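Local coordinates for spike protein S1 (Bat coronavirus HKU9, PDB 5GYQ) that probably attaches the virion to the host cell by binding a receptor, this chain being the putative receptor-binding domain of the trimeric spike, at residues Y61-N72 / V148-A159; S109-N117 / V136-Y147. All blocks are in the same frame, centred on the assembly; numbering follows the deposited sequence.

Overall arrangement
From the N terminus the chain runs through strands 23-27 and 43-49 before reaching 61-72, the first half of contact 1. Its partner, 148-159, comes 76 residues later, and contact 1 therefore closes a long loop containing helices 73-81 and 86-90, strand 100-111 and helix 130-139. Contact 2, between 109-117 and 136-147, closes a shorter loop within that one. Strand 146-157 lies between 100-111 and 63-71: contact 2 holds the start of its pairing with 100-111, contact 1 its pairing with 63-71. Contact 1 forms the middle of the five-stranded antiparallel core sheet, while contact 2, its centre about 22 Å away, ties one end of that sheet to helix 130-139, probably part of the external subdomain.

Contact 1: residues Y61-N72 / V148-A159; sequences YGSVTLDVMRIN and VYGLAVITLKPA. With NAG (2-acetamido-2-deoxy-beta-D-glucopyranose), chain B.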
loop_
_atom_site.group_PDB
_atom_site.type_symbol
_atom_site.label_atom_id
_atom_site.label_comp_id
_atom_site.label_asym_id
_atom_site.label_seq_id
_atom_site.Cartn_x
_atom_site.Cartn_y
_atom_site.Cartn_z
ATOM N N TYR A 61 -10.153 -14.937 1.958
ATOM C CA TYR A 61 -10.129 -14.040 3.106
ATOM C C TYR A 61 -11.488 -13.398 3.356
ATOM O O TYR A 61 -12.348 -13.383 2.476
ATOM C CB TYR A 61 -9.068 -12.955 2.904
ATOM C CG TYR A 61 -7.682 -13.511 2.697
ATOM C CD1 TYR A 61 -6.885 -13.856 3.781
ATOM C CD2 TYR A 61 -7.173 -13.699 1.420
ATOM C CE1 TYR A 61 -5.621 -14.369 3.598
ATOM C CE2 TYR A 61 -5.906 -14.213 1.227
ATOM C CZ TYR A 61 -5.135 -14.544 2.319
ATOM O OH TYR A 61 -3.871 -15.057 2.136
ATOM N N GLY A 62 -11.674 -12.877 4.565
ATOM C CA GLY A 62 -12.893 -12.166 4.910
ATOM C C GLY A 62 -13.001 -10.871 4.130
ATOM O O GLY A 62 -14.089 -10.464 3.726
ATOM N N SER A 63 -11.857 -10.229 3.923
ATOM C CA SER A 63 -11.760 -9.013 3.122
ATOM C C SER A 63 -10.299 -8.705 2.832
ATOM O O SER A 63 -9.405 -9.128 3.576
ATOM C CB SER A 63 -12.412 -7.827 3.835
ATOM O OG SER A 63 -11.567 -7.328 4.858
ATOM N N VAL A 64 -10.057 -7.969 1.751
ATOM C CA VAL A 64 -8.691 -7.581 1.400
ATOM C C VAL A 64 -8.623 -6.088 1.106
ATOM O O VAL A 64 -9.431 -5.567 0.356
ATOM C CB VAL A 64 -8.168 -8.368 0.177
ATOM C CG1 VAL A 64 -6.794 -7.863 -0.240
ATOM C CG2 VAL A 64 -8.120 -9.857 0.482
ATOM N N THR A 65 -7.661 -5.396 1.703
ATOM C CA THR A 65 -7.491 -3.971 1.444
ATOM C C THR A 65 -6.142 -3.707 0.792
ATOM O O THR A 65 -5.122 -4.222 1.237
ATOM C CB THR A 65 -7.610 -3.148 2.736
ATOM O OG1 THR A 65 -8.867 -3.427 3.365
ATOM C CG2 THR A 65 -7.522 -1.661 2.432
ATOM N N LEU A 66 -6.144 -2.911 -0.273
ATOM C CA LEU A 66 -4.909 -2.560 -0.969
ATOM C C LEU A 66 -4.606 -1.074 -0.845
ATOM O O LEU A 66 -5.340 -0.241 -1.369
ATOM C CB LEU A 66 -4.998 -2.938 -2.448
ATOM C CG LEU A 66 -5.427 -4.371 -2.762
ATOM C CD1 LEU A 66 -5.597 -4.562 -4.264
ATOM C CD2 LEU A 66 -4.426 -5.368 -2.200
ATOM N N ASP A 67 -3.524 -0.745 -0.150
ATOM C CA ASP A 67 -3.090 0.644 -0.060
ATOM C C ASP A 67 -1.882 0.860 -0.953
ATOM O O ASP A 67 -0.881 0.172 -0.824
ATOM C CB ASP A 67 -2.766 1.020 1.383
ATOM C CG ASP A 67 -3.950 0.831 2.304
ATOM O OD1 ASP A 67 -5.096 0.937 1.825
ATOM O OD2 ASP A 67 -3.736 0.579 3.507
ATOM N N VAL A 68 -1.972 1.820 -1.859
ATOM C CA VAL A 68 -0.921 2.004 -2.849
ATOM C C VAL A 68 -0.320 3.402 -2.780
ATOM O O VAL A 68 -1.043 4.408 -2.672
ATOM C CB VAL A 68 -1.451 1.737 -4.267
ATOM C CG1 VAL A 68 -0.351 1.927 -5.296
ATOM C CG2 VAL A 68 -2.017 0.324 -4.357
ATOM N N MET A 69 1.009 3.448 -2.827
ATOM C CA MET A 69 1.736 4.715 -2.819
ATOM C C MET A 69 3.164 4.499 -3.286
ATOM O O MET A 69 3.544 3.383 -3.620
ATOM C CB MET A 69 1.730 5.329 -1.418
ATOM C CG MET A 69 2.583 4.562 -0.413
ATOM S SD MET A 69 1.815 4.455 1.218
ATOM C CE MET A 69 0.589 3.181 0.924
ATOM N N ARG A 70 3.958 5.562 -3.305
ATOM C CA ARG A 70 5.379 5.432 -3.584
ATOM C C ARG A 70 6.171 5.699 -2.310
ATOM O O ARG A 70 5.673 6.347 -1.389
ATOM C CB ARG A 70 5.808 6.381 -4.706
ATOM C CG ARG A 70 5.572 7.857 -4.439
ATOM C CD ARG A 70 5.942 8.680 -5.664
ATOM N NE ARG A 70 5.215 8.226 -6.847
ATOM C CZ ARG A 70 5.726 8.177 -8.073
ATOM N NH1 ARG A 70 6.979 8.554 -8.290
ATOM N NH2 ARG A 70 4.984 7.743 -9.086
ATOM N N ILE A 71 7.401 5.198 -2.257
ATOM C CA ILE A 71 8.179 5.239 -1.021
ATOM C C ILE A 71 9.665 5.072 -1.334
ATOM O O ILE A 71 10.025 4.269 -2.189
ATOM C CB ILE A 71 7.691 4.133 -0.038
ATOM C CG1 ILE A 71 8.341 4.264 1.338
ATOM C CG2 ILE A 71 7.914 2.738 -0.620
ATOM C CD1 ILE A 71 7.750 3.304 2.370
ATOM N N ASN A 72 10.539 5.832 -0.675
ATOM C CA ASN A 72 11.960 5.661 -0.966
ATOM C C ASN A 72 12.612 4.724 0.049
ATOM O O ASN A 72 11.964 4.295 1.006
ATOM C CB ASN A 72 12.683 7.023 -1.067
ATOM C CG ASN A 72 12.948 7.704 0.278
ATOM O OD1 ASN A 72 12.642 7.190 1.353
ATOM N ND2 ASN A 72 13.547 8.896 0.197
ATOM N N VAL A 148 12.613 5.991 -6.139
ATOM C CA VAL A 148 11.373 5.593 -5.494
ATOM C C VAL A 148 10.895 4.198 -5.895
ATOM O O VAL A 148 11.042 3.773 -7.042
ATOM C CB VAL A 148 10.274 6.649 -5.795
ATOM C CG1 VAL A 148 8.967 6.005 -6.209
ATOM C CG2 VAL A 148 10.082 7.563 -4.594
ATOM N N TYR A 149 10.346 3.485 -4.918
ATOM C CA TYR A 149 9.707 2.201 -5.145
ATOM C C TYR A 149 8.196 2.334 -5.061
ATOM O O TYR A 149 7.676 3.222 -4.383
ATOM C CB TYR A 149 10.184 1.166 -4.126
ATOM C CG TYR A 149 11.676 0.955 -4.118
ATOM C CD1 TYR A 149 12.303 0.265 -5.146
ATOM C CD2 TYR A 149 12.459 1.444 -3.081
ATOM C CE1 TYR A 149 13.667 0.072 -5.145
ATOM C CE2 TYR A 149 13.825 1.253 -3.071
ATOM C CZ TYR A 149 14.425 0.565 -4.105
ATOM O OH TYR A 149 15.785 0.369 -4.103
ATOM N N GLY A 150 7.496 1.447 -5.758
ATOM C CA GLY A 150 6.067 1.305 -5.575
ATOM C C GLY A 150 5.820 0.500 -4.314
ATOM O O GLY A 150 6.619 -0.364 -3.955
ATOM N N LEU A 151 4.719 0.789 -3.633
ATOM C CA LEU A 151 4.367 0.078 -2.413
ATOM C C LEU A 151 2.886 -0.247 -2.377
ATOM O O LEU A 151 2.030 0.648 -2.466
ATOM C CB LEU A 151 4.737 0.892 -1.171
ATOM C CG LEU A 151 4.344 0.224 0.153
ATOM C CD1 LEU A 151 5.180 -1.022 0.393
ATOM C CD2 LEU A 151 4.465 1.183 1.326
ATOM N N ALA A 152 2.606 -1.540 -2.252
ATOM C CA ALA A 152 1.262 -2.037 -2.029
ATOM C C ALA A 152 1.196 -2.698 -0.660
ATOM O O ALA A 152 1.885 -3.685 -0.398
ATOM C CB ALA A 152 0.857 -3.018 -3.122
ATOM N N VAL A 153 0.385 -2.126 0.219
ATOM C CA VAL A 153 0.132 -2.687 1.535
ATOM C C VAL A 153 -1.145 -3.499 1.471
ATOM O O VAL A 153 -2.233 -2.953 1.264
ATOM C CB VAL A 153 0.001 -1.599 2.613
ATOM C CG1 VAL A 153 -0.234 -2.232 3.978
ATOM C CG2 VAL A 153 1.241 -0.720 2.632
ATOM N N ILE A 154 -1.006 -4.808 1.626
ATOM C CA ILE A 154 -2.142 -5.706 1.555
ATOM C C ILE A 154 -2.593 -6.079 2.960
ATOM O O ILE A 154 -1.897 -6.796 3.665
ATOM C CB ILE A 154 -1.799 -6.975 0.750
ATOM C CG1 ILE A 154 -1.185 -6.590 -0.598
ATOM C CG2 ILE A 154 -3.038 -7.832 0.549
ATOM C CD1 ILE A 154 -0.706 -7.766 -1.421
ATOM N N THR A 155 -3.748 -5.563 3.368
ATOM C CA THR A 155 -4.337 -5.892 4.662
ATOM C C THR A 155 -5.342 -7.022 4.511
ATOM O O THR A 155 -6.244 -6.950 3.681
ATOM C CB THR A 155 -5.047 -4.683 5.298
ATOM O OG1 THR A 155 -4.133 -3.585 5.399
ATOM C CG2 THR A 155 -5.568 -5.039 6.683
ATOM N N LEU A 156 -5.186 -8.062 5.317
ATOM C CA LEU A 156 -6.041 -9.233 5.219
ATOM C C LEU A 156 -6.974 -9.350 6.410
ATOM O O LEU A 156 -6.609 -8.999 7.531
ATOM C CB LEU A 156 -5.187 -10.495 5.108
ATOM C CG LEU A 156 -4.167 -10.498 3.972
ATOM C CD1 LEU A 156 -3.216 -11.668 4.128
ATOM C CD2 LEU A 156 -4.874 -10.546 2.628
ATOM N N LYS A 157 -8.184 -9.838 6.164
ATOM C CA LYS A 157 -9.067 -10.229 7.257
ATOM C C LYS A 157 -9.402 -11.708 7.123
ATOM O O LYS A 157 -9.678 -12.189 6.023
ATOM C CB LYS A 157 -10.338 -9.376 7.276
ATOM C CG LYS A 157 -10.293 -8.242 8.296
ATOM C CD LYS A 157 -11.292 -7.137 7.971
ATOM C CE LYS A 157 -12.731 -7.632 8.010
ATOM N NZ LYS A 157 -13.279 -7.676 9.396
ATOM N N PRO A 158 -9.361 -12.442 8.245
ATOM C CA PRO A 158 -9.597 -13.889 8.222
ATOM C C PRO A 158 -10.994 -14.243 7.728
ATOM O O PRO A 158 -11.945 -13.495 7.962
ATOM C CB PRO A 158 -9.412 -14.300 9.687
ATOM C CG PRO A 158 -9.640 -13.056 10.467
ATOM C CD PRO A 158 -9.119 -11.944 9.610
ATOM N N ALA A 159 -11.104 -15.374 7.040
ATOM C CA ALA A 159 -12.388 -15.850 6.549
ATOM C C ALA A 159 -13.317 -16.144 7.719
ATOM O O ALA A 159 -12.902 -16.729 8.721
ATOM C CB ALA A 159 -12.201 -17.087 5.687
HETATM C C1 NAG B . 13.905 9.713 1.324
HETATM C C2 NAG B . 15.391 9.984 1.383
HETATM C C3 NAG B . 15.734 10.687 2.689
HETATM C C4 NAG B . 14.892 11.952 2.844
HETATM C C5 NAG B . 13.407 11.681 2.581
HETATM C C6 NAG B . 12.601 12.953 2.453
HETATM C C7 NAG B . 16.793 8.441 0.093
HETATM C C8 NAG B . 17.547 7.145 0.099
HETATM N N2 NAG B . 16.163 8.761 1.232
HETATM O O3 NAG B . 17.119 11.003 2.670
HETATM O O4 NAG B . 14.962 12.436 4.184
HETATM O O5 NAG B . 13.204 10.943 1.364
HETATM O O6 NAG B . 11.217 12.680 2.288
HETATM O O7 NAG B . 16.750 9.168 -0.895
HETATM O O HOH W 1 -8.986 -6.336 4.797
HETATM O O HOH W 2 -4.169 -2.191 3.267
#
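Two antiparallel strands in the middle of the five-stranded core sheet of the receptor-binding domain pair here, 63-71 against 148-157, with alternating hydrogen-bonded and non-hydrogen-bonded pairs. At Asp67 and Val153 both backbone bonds are nearly straight: Asp67 N reaches Val153 O at 2.9 Å, with 172° at the hydrogen. Val64 and Ile154, beta-branched and so well suited to extended backbone, lie side by side on one face, CG1 of Val64 3.8 Å from CG2 of Ile154. Leu66 CD2 rests against Ile154 CG1.

Further along this face Leu156 puts CD2 3.8 Å from the centroid of the Tyr61 ring, almost exactly on the ring normal, a CH-pi contact. The ring is swung there with CG anti to its carbonyl carbon (chi1 -58°), and Tyr61 OH bonds Leu56 O. At the glycan end Arg70 CB meets Val148 CG1 at 3.5 Å, the two side chains crossing at about a right angle, while Arg70 NH2 forms a salt bridge with Asp15 and its NE bonds Pro16 O.

The other face turns polar toward the Ser63 end. One water links Ser63 OG, Thr65 OG1 and Thr155 O. The carboxylate of the buried Asp67 is held from outside the pair by Arg24 and Tyr92. Apolar packing resumes where Ile71 CG2 meets Leu151 CB at 3.7 Å. Asn72 is the N-cap of helix 73-81, its OD1 bonded to His75 N, and its ND2 carries the N-linked NAG.

Strand 23-27 flanks 63-71 and strand 100-111 flanks 146-157, while helices 73-81 and 86-90 cover Met69, Ile71 and Leu151.

Contact 2: residues S109-N117 / V136-Y147; sequences STAPYAVAN and VINAAHYSPFSY. With NAG (2-acetamido-2-deoxy-beta-D-glucopyranose), chain B.
A short antiparallel pairing and loop-on-helix packing make this contact at the end of the core sheet, where strand 100-111 leaves its neighbour 146-157. Ala111 and Ser146 form a hydrogen-bonded pair: Ser146 N to Ala111 O and Ala111 N to Ser146 O are both 2.9 Å. Pro112 lies flat over Phe145, its CD 3.5 Å from the ring centroid and nearly on the normal, a CH-pi contact that suits proline, whose CD-H is polarised by the neighbouring nitrogen.

The 18 residues between the segments probably belong to the insertion that, as in other betacoronavirus receptor-binding domains, forms the external subdomain. Small residues let the segments close up where Ala114 CB touches Ala140 CB at 3.7 Å. Val136 CG1, anti to the backbone N (chi1 174°), fills in against the backbone of Val115 and Ala116, 3.6 Å from Ala116 N. A water accepts from Tyr113 N and lies 2.8 Å from Ala140 O, to which it may donate, bridging the segments.

Tyr113 CD2 packs on Ser146 CB at 3.7 Å, with Val115 CG2 over one ring face and NAG O5 at its edge. Tyr113 OH bonds His75, and Ser146 OG bonds ND2 of the glycosylated Asn72.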
loop_
_atom_site.group_PDB
_atom_site.type_symbol
_atom_site.label_atom_id
_atom_site.label_comp_id
_atom_site.label_asym_id
_atom_site.label_seq_id
_atom_site.Cartn_x
_atom_site.Cartn_y
_atom_site.Cartn_z
ATOM N N SER A 109 12.369 4.895 -11.087
ATOM C CA SER A 109 12.055 6.308 -11.221
ATOM C C SER A 109 12.564 7.128 -10.042
ATOM O O SER A 109 12.253 6.833 -8.888
ATOM C CB SER A 109 10.543 6.498 -11.367
ATOM O OG SER A 109 10.190 7.871 -11.348
ATOM N N THR A 110 13.361 8.149 -10.341
ATOM C CA THR A 110 13.711 9.159 -9.351
ATOM C C THR A 110 12.959 10.436 -9.703
ATOM O O THR A 110 13.168 11.019 -10.767
ATOM C CB THR A 110 15.227 9.431 -9.290
ATOM O OG1 THR A 110 15.536 10.611 -10.038
ATOM C CG2 THR A 110 16.012 8.249 -9.838
ATOM N N ALA A 111 12.077 10.863 -8.807
ATOM C CA ALA A 111 11.113 11.908 -9.139
ATOM C C ALA A 111 10.787 12.766 -7.918
ATOM O O ALA A 111 11.283 12.484 -6.821
ATOM C CB ALA A 111 9.843 11.274 -9.711
ATOM N N PRO A 112 9.982 13.831 -8.108
ATOM C CA PRO A 112 9.421 14.519 -6.945
ATOM C C PRO A 112 8.793 13.542 -5.958
ATOM O O PRO A 112 8.015 12.671 -6.346
ATOM C CB PRO A 112 8.370 15.438 -7.564
ATOM C CG PRO A 112 8.954 15.800 -8.883
ATOM C CD PRO A 112 9.734 14.588 -9.352
ATOM N N TYR A 113 9.157 13.693 -4.693
ATOM C CA TYR A 113 8.733 12.785 -3.643
ATOM C C TYR A 113 8.017 13.605 -2.582
ATOM O O TYR A 113 8.657 14.249 -1.747
ATOM C CB TYR A 113 9.948 12.045 -3.075
ATOM C CG TYR A 113 9.661 10.953 -2.067
ATOM C CD1 TYR A 113 8.607 10.064 -2.242
ATOM C CD2 TYR A 113 10.478 10.788 -0.957
ATOM C CE1 TYR A 113 8.361 9.056 -1.319
ATOM C CE2 TYR A 113 10.245 9.787 -0.037
ATOM C CZ TYR A 113 9.185 8.925 -0.219
ATOM O OH TYR A 113 8.958 7.931 0.704
ATOM N N ALA A 114 6.689 13.609 -2.635
ATOM C CA ALA A 114 5.895 14.497 -1.791
ATOM C C ALA A 114 5.560 13.850 -0.455
ATOM O O ALA A 114 4.649 13.027 -0.361
ATOM C CB ALA A 114 4.624 14.914 -2.510
ATOM N N VAL A 115 6.302 14.236 0.577
ATOM C CA VAL A 115 6.154 13.650 1.900
ATOM C C VAL A 115 5.887 14.728 2.941
ATOM O O VAL A 115 6.686 15.646 3.101
ATOM C CB VAL A 115 7.411 12.853 2.302
ATOM C CG1 VAL A 115 7.252 12.259 3.695
ATOM C CG2 VAL A 115 7.692 11.765 1.286
ATOM N N ALA A 116 4.763 14.620 3.645
ATOM C CA ALA A 116 4.440 15.572 4.703
ATOM C C ALA A 116 5.401 15.392 5.868
ATOM O O ALA A 116 5.776 14.267 6.199
ATOM C CB ALA A 116 3.002 15.394 5.166
ATOM N N ASN A 117 5.811 16.496 6.483
ATOM C CA ASN A 117 6.738 16.419 7.606
ATOM C C ASN A 117 6.240 17.202 8.820
ATOM O O ASN A 117 7.019 17.587 9.688
ATOM C CB ASN A 117 8.131 16.903 7.184
ATOM C CG ASN A 117 8.220 18.410 7.057
ATOM O OD1 ASN A 117 7.268 19.073 6.645
ATOM N ND2 ASN A 117 9.372 18.960 7.423
ATOM N N VAL A 136 2.314 20.416 0.408
ATOM C CA VAL A 136 3.288 19.319 0.410
ATOM C C VAL A 136 3.678 18.937 -1.025
ATOM O O VAL A 136 4.871 18.825 -1.376
ATOM C CB VAL A 136 2.739 18.077 1.150
ATOM C CG1 VAL A 136 3.691 16.901 1.014
ATOM C CG2 VAL A 136 2.503 18.400 2.628
ATOM N N ILE A 137 2.656 18.760 -1.856
ATOM C CA ILE A 137 2.857 18.433 -3.261
ATOM C C ILE A 137 3.659 19.529 -3.963
ATOM O O ILE A 137 4.564 19.235 -4.748
ATOM C CB ILE A 137 1.508 18.212 -3.976
ATOM C CG1 ILE A 137 0.821 16.961 -3.417
ATOM C CG2 ILE A 137 1.715 18.075 -5.478
ATOM C CD1 ILE A 137 -0.576 16.743 -3.943
ATOM N N ASN A 138 3.343 20.789 -3.670
ATOM C CA ASN A 138 4.088 21.902 -4.255
ATOM C C ASN A 138 5.537 21.945 -3.772
ATOM O O ASN A 138 6.452 22.203 -4.556
ATOM C CB ASN A 138 3.405 23.234 -3.949
ATOM C CG ASN A 138 4.112 24.412 -4.594
ATOM O OD1 ASN A 138 4.791 25.189 -3.922
ATOM N ND2 ASN A 138 3.976 24.535 -5.909
ATOM N N ALA A 139 5.743 21.699 -2.482
ATOM C CA ALA A 139 7.077 21.719 -1.895
ATOM C C ALA A 139 7.953 20.617 -2.479
ATOM O O ALA A 139 9.168 20.774 -2.559
ATOM C CB ALA A 139 7.000 21.583 -0.383
ATOM N N ALA A 140 7.335 19.508 -2.882
ATOM C CA ALA A 140 8.083 18.424 -3.526
ATOM C C ALA A 140 8.891 18.894 -4.747
ATOM O O ALA A 140 9.931 18.317 -5.070
ATOM C CB ALA A 140 7.135 17.300 -3.932
ATOM N N HIS A 141 8.412 19.937 -5.422
ATOM C CA HIS A 141 9.081 20.469 -6.610
ATOM C C HIS A 141 10.392 21.179 -6.286
ATOM O O HIS A 141 11.252 21.326 -7.150
ATOM C CB HIS A 141 8.160 21.440 -7.352
ATOM C CG HIS A 141 6.924 20.802 -7.909
ATOM N ND1 HIS A 141 6.868 19.476 -8.269
ATOM C CD2 HIS A 141 5.698 21.320 -8.166
ATOM C CE1 HIS A 141 5.655 19.197 -8.726
ATOM N NE2 HIS A 141 4.930 20.297 -8.674
ATOM N N TYR A 142 10.537 21.627 -5.042
ATOM C CA TYR A 142 11.664 22.467 -4.660
ATOM C C TYR A 142 12.517 21.796 -3.592
ATOM O O TYR A 142 13.187 22.457 -2.797
ATOM C CB TYR A 142 11.159 23.828 -4.178
ATOM C CG TYR A 142 10.212 24.480 -5.161
ATOM C CD1 TYR A 142 8.836 24.378 -5.003
ATOM C CD2 TYR A 142 10.696 25.177 -6.258
ATOM C CE1 TYR A 142 7.969 24.965 -5.906
ATOM C CE2 TYR A 142 9.839 25.766 -7.165
ATOM C CZ TYR A 142 8.477 25.658 -6.986
ATOM O OH TYR A 142 7.625 26.245 -7.893
ATOM N N SER A 143 12.476 20.470 -3.586
ATOM C CA SER A 143 13.278 19.663 -2.680
ATOM C C SER A 143 13.902 18.529 -3.492
ATOM O O SER A 143 13.432 18.245 -4.594
ATOM C CB SER A 143 12.418 19.125 -1.533
ATOM O OG SER A 143 11.378 18.301 -2.022
ATOM N N PRO A 144 14.969 17.895 -2.969
ATOM C CA PRO A 144 15.625 16.814 -3.715
ATOM C C PRO A 144 14.648 15.751 -4.196
ATOM O O PRO A 144 13.752 15.355 -3.448
ATOM C CB PRO A 144 16.599 16.220 -2.694
ATOM C CG PRO A 144 16.898 17.333 -1.769
ATOM C CD PRO A 144 15.656 18.176 -1.693
ATOM N N PHE A 145 14.800 15.314 -5.440
ATOM C CA PHE A 145 14.004 14.202 -5.931
ATOM C C PHE A 145 14.483 12.943 -5.227
ATOM O O PHE A 145 15.605 12.902 -4.717
ATOM C CB PHE A 145 14.119 14.047 -7.452
ATOM C CG PHE A 145 13.472 15.161 -8.238
ATOM C CD1 PHE A 145 13.527 15.163 -9.624
ATOM C CD2 PHE A 145 12.815 16.201 -7.596
ATOM C CE1 PHE A 145 12.940 16.180 -10.355
ATOM C CE2 PHE A 145 12.226 17.221 -8.322
ATOM C CZ PHE A 145 12.289 17.211 -9.703
ATOM N N SER A 146 13.638 11.922 -5.184
ATOM C CA SER A 146 14.047 10.656 -4.596
ATOM C C SER A 146 13.882 9.521 -5.584
ATOM O O SER A 146 12.919 9.497 -6.351
ATOM C CB SER A 146 13.242 10.351 -3.329
ATOM O OG SER A 146 13.982 10.662 -2.163
ATOM N N TYR A 147 14.834 8.594 -5.571
ATOM C CA TYR A 147 14.639 7.312 -6.227
ATOM C C TYR A 147 13.571 6.577 -5.437
ATOM O O TYR A 147 13.614 6.536 -4.208
ATOM C CB TYR A 147 15.934 6.507 -6.296
ATOM C CG TYR A 147 15.730 5.093 -6.784
ATOM C CD1 TYR A 147 15.517 4.827 -8.129
ATOM C CD2 TYR A 147 15.743 4.025 -5.899
ATOM C CE1 TYR A 147 15.327 3.535 -8.580
ATOM C CE2 TYR A 147 15.556 2.733 -6.340
ATOM C CZ TYR A 147 15.349 2.493 -7.680
ATOM O OH TYR A 147 15.160 1.204 -8.124
HETATM C C1 NAG B . 13.905 9.713 1.324
HETATM C C2 NAG B . 15.391 9.984 1.383
HETATM C C3 NAG B . 15.734 10.687 2.689
HETATM C C4 NAG B . 14.892 11.952 2.844
HETATM C C5 NAG B . 13.407 11.681 2.581
HETATM C C6 NAG B . 12.601 12.953 2.453
HETATM C C7 NAG B . 16.793 8.441 0.093
HETATM C C8 NAG B . 17.547 7.145 0.099
HETATM N N2 NAG B . 16.163 8.761 1.232
HETATM O O3 NAG B . 17.119 11.003 2.670
HETATM O O4 NAG B . 14.962 12.436 4.184
HETATM O O5 NAG B . 13.204 10.943 1.364
HETATM O O6 NAG B . 11.217 12.680 2.288
HETATM O O7 NAG B . 16.750 9.168 -0.895
HETATM O O HOH W 3 11.053 15.964 -4.026
#